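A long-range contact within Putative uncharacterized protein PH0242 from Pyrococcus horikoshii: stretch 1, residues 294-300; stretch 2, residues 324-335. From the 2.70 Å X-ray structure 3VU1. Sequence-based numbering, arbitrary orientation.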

# COMPACT_ATOMS: atom_id res chain seq x y z
N THR A 294 20.23 3.58 9.13
CA THR A 294 20.51 3.33 10.55
C THR A 294 19.26 2.79 11.26
O THR A 294 18.17 3.34 11.07
CB THR A 294 20.95 4.62 11.26
OG1 THR A 294 21.95 5.25 10.47
CG2 THR A 294 21.51 4.34 12.64
N LEU A 295 19.43 1.74 12.07
CA LEU A 295 18.35 1.23 12.92
C LEU A 295 18.36 1.82 14.34
O LEU A 295 19.42 1.92 14.97
CB LEU A 295 18.41 -0.27 13.00
CG LEU A 295 18.50 -0.98 11.67
CD1 LEU A 295 18.71 -2.48 11.85
CD2 LEU A 295 17.24 -0.71 10.87
N TYR A 296 17.18 2.21 14.83
CA TYR A 296 17.07 2.64 16.23
C TYR A 296 15.96 1.95 16.96
O TYR A 296 15.08 1.33 16.36
CB TYR A 296 16.80 4.12 16.33
CG TYR A 296 17.83 4.98 15.68
CD1 TYR A 296 17.72 5.32 14.33
CD2 TYR A 296 18.90 5.49 16.41
CE1 TYR A 296 18.65 6.14 13.73
CE2 TYR A 296 19.84 6.33 15.82
CZ TYR A 296 19.70 6.65 14.48
OH TYR A 296 20.62 7.45 13.88
N VAL A 297 16.03 2.05 18.28
CA VAL A 297 14.88 1.79 19.13
C VAL A 297 14.63 3.07 19.94
O VAL A 297 15.57 3.64 20.55
CB VAL A 297 15.11 0.55 20.03
CG1 VAL A 297 13.93 0.32 20.96
CG2 VAL A 297 15.31 -0.70 19.17
N TYR A 298 13.40 3.56 19.89
CA TYR A 298 12.99 4.69 20.72
C TYR A 298 12.14 4.14 21.86
O TYR A 298 11.09 3.54 21.61
CB TYR A 298 12.15 5.70 19.93
CG TYR A 298 12.84 6.48 18.82
CD1 TYR A 298 14.18 6.24 18.48
CD2 TYR A 298 12.14 7.44 18.07
CE1 TYR A 298 14.80 6.95 17.46
CE2 TYR A 298 12.75 8.14 17.04
CZ TYR A 298 14.09 7.90 16.74
OH TYR A 298 14.75 8.58 15.72
N ALA A 299 12.60 4.32 23.09
CA ALA A 299 11.78 4.00 24.27
C ALA A 299 10.77 5.11 24.48
O ALA A 299 11.13 6.29 24.44
CB ALA A 299 12.64 3.83 25.51
N LEU A 300 9.53 4.74 24.74
CA LEU A 300 8.47 5.72 24.88
C LEU A 300 7.62 5.49 26.10
O LEU A 300 7.17 4.37 26.36
CB LEU A 300 7.55 5.71 23.65
CG LEU A 300 7.96 6.49 22.40
CD1 LEU A 300 8.68 5.55 21.46
CD2 LEU A 300 6.73 7.05 21.72
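Stretch 2, residues 324-335: PIIVNVTLPTAQ

How does stretch 2 run relative to stretch 1? From Ile325 to Leu331 it is an extended strand, and it follows the strand 294-300 in nearly the same direction, the two N-to-C axes making an angle of 13°. Their closest approach is 9.3 Å, too far for backbone hydrogen bonds between neighbours in one sheet, so the strands face each other through their side chains. After Leu331 the strand ends, and the chain, still extended through Ala334, draws closer: CA of Leu295 lies 9.4 Å from CA of Val327, but CA of Leu300 is only 5.7 Å from CA of Ala334.

Which side chains fill the wide part of the gap? Alternation along each strand decides it. Leu295, Val297 and Ala299 point toward stretch 2, while Ile325 and Val327 point back. Leu295, with chi1 in m and chi2 in t, reaches out far enough for its CD1 to meet CG2 of Ile325 at 4.0 Å and CG1 of Val327 at 4.4 Å, so one methyl touches both branched neighbours. Further along, CG1 of Val297 meets CD2 of Leu331 at 3.9 Å; Leu331 starts out sideways, but the end of its side chain comes nearer.

What happens where the bumps on stretch 1 become small? Ala299 offers a single methyl, and the loop closes over it. Its CB lies 3.7 Å from CG of Pro332 and 3.8 Å from CB of Ala334, so the proline ring and a second methyl both pack on this low spot. Between them, the CA-to-CB bond of Thr333 points away.

Does the backbone join in at the narrow end? N of Gln335 donates a weak hydrogen bond to O of Leu300, 3.0 Å long but bent to 122°. CB of Ala334 also rests 3.8 Å from O of Leu300, whose side chain starts out sideways and ends leading away.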

# COMPACT_ATOMS: atom_id res chain seq x y z
N PRO A 324 16.57 -11.36 7.09
CA PRO A 324 16.54 -11.04 8.53
C PRO A 324 17.80 -10.39 9.05
O PRO A 324 18.86 -10.58 8.51
CB PRO A 324 16.40 -12.42 9.19
CG PRO A 324 15.76 -13.28 8.15
CD PRO A 324 16.22 -12.77 6.81
N ILE A 325 17.67 -9.65 10.14
CA ILE A 325 18.77 -8.90 10.73
C ILE A 325 18.83 -9.14 12.23
O ILE A 325 17.79 -9.11 12.89
CB ILE A 325 18.57 -7.40 10.43
CG1 ILE A 325 19.38 -7.04 9.21
CG2 ILE A 325 19.01 -6.50 11.56
CD1 ILE A 325 19.22 -5.59 8.84
N ILE A 326 20.03 -9.35 12.75
CA ILE A 326 20.21 -9.70 14.15
C ILE A 326 20.77 -8.51 14.87
O ILE A 326 21.72 -7.93 14.39
CB ILE A 326 21.16 -10.92 14.33
CG1 ILE A 326 20.45 -12.17 13.80
CG2 ILE A 326 21.53 -11.09 15.79
CD1 ILE A 326 21.24 -13.46 13.88
N VAL A 327 20.17 -8.12 15.99
CA VAL A 327 20.68 -6.99 16.76
C VAL A 327 20.78 -7.36 18.22
O VAL A 327 20.14 -8.32 18.66
CB VAL A 327 19.81 -5.71 16.62
CG1 VAL A 327 19.74 -5.24 15.18
CG2 VAL A 327 18.41 -5.90 17.20
N ASN A 328 21.60 -6.60 18.95
CA ASN A 328 21.72 -6.69 20.42
C ASN A 328 21.38 -5.37 21.06
O ASN A 328 21.96 -4.36 20.73
CB ASN A 328 23.13 -7.09 20.82
CG ASN A 328 23.36 -8.56 20.64
OD1 ASN A 328 23.80 -9.00 19.59
ND2 ASN A 328 23.00 -9.34 21.65
N VAL A 329 20.45 -5.37 22.00
CA VAL A 329 19.98 -4.12 22.55
C VAL A 329 19.69 -4.22 24.05
O VAL A 329 19.20 -5.23 24.54
CB VAL A 329 18.73 -3.61 21.76
CG1 VAL A 329 17.53 -4.56 21.89
CG2 VAL A 329 18.37 -2.18 22.17
N THR A 330 20.02 -3.16 24.77
CA THR A 330 19.58 -3.05 26.15
C THR A 330 18.42 -2.07 26.18
O THR A 330 18.62 -0.86 26.02
CB THR A 330 20.70 -2.57 27.09
OG1 THR A 330 21.87 -3.39 26.90
CG2 THR A 330 20.23 -2.67 28.54
N LEU A 331 17.21 -2.60 26.37
CA LEU A 331 16.01 -1.77 26.45
C LEU A 331 15.76 -1.25 27.86
O LEU A 331 15.55 -2.03 28.77
CB LEU A 331 14.78 -2.59 26.01
CG LEU A 331 14.85 -3.35 24.69
CD1 LEU A 331 13.59 -4.15 24.53
CD2 LEU A 331 15.03 -2.41 23.51
N PRO A 332 15.71 0.09 28.04
CA PRO A 332 15.37 0.62 29.35
C PRO A 332 13.91 0.38 29.62
O PRO A 332 13.16 0.05 28.70
CB PRO A 332 15.57 2.13 29.17
CG PRO A 332 15.28 2.37 27.73
CD PRO A 332 15.76 1.14 27.00
N THR A 333 13.51 0.55 30.88
CA THR A 333 12.10 0.41 31.26
C THR A 333 11.33 1.57 30.60
O THR A 333 11.84 2.68 30.54
CB THR A 333 11.93 0.46 32.80
OG1 THR A 333 12.44 1.70 33.24
CG2 THR A 333 12.76 -0.62 33.52
N ALA A 334 10.12 1.29 30.12
CA ALA A 334 9.32 2.25 29.35
C ALA A 334 8.02 1.56 29.00
O ALA A 334 7.92 0.35 29.12
CB ALA A 334 10.03 2.65 28.08
N GLN A 335 7.03 2.32 28.54
CA GLN A 335 5.75 1.72 28.19
C GLN A 335 5.83 0.89 26.90
O GLN A 335 5.25 -0.18 26.84
CB GLN A 335 4.64 2.76 28.08
CG GLN A 335 3.32 2.15 27.61
CD GLN A 335 2.20 3.14 27.41
OE1 GLN A 335 1.08 2.75 27.11
NE2 GLN A 335 2.48 4.44 27.59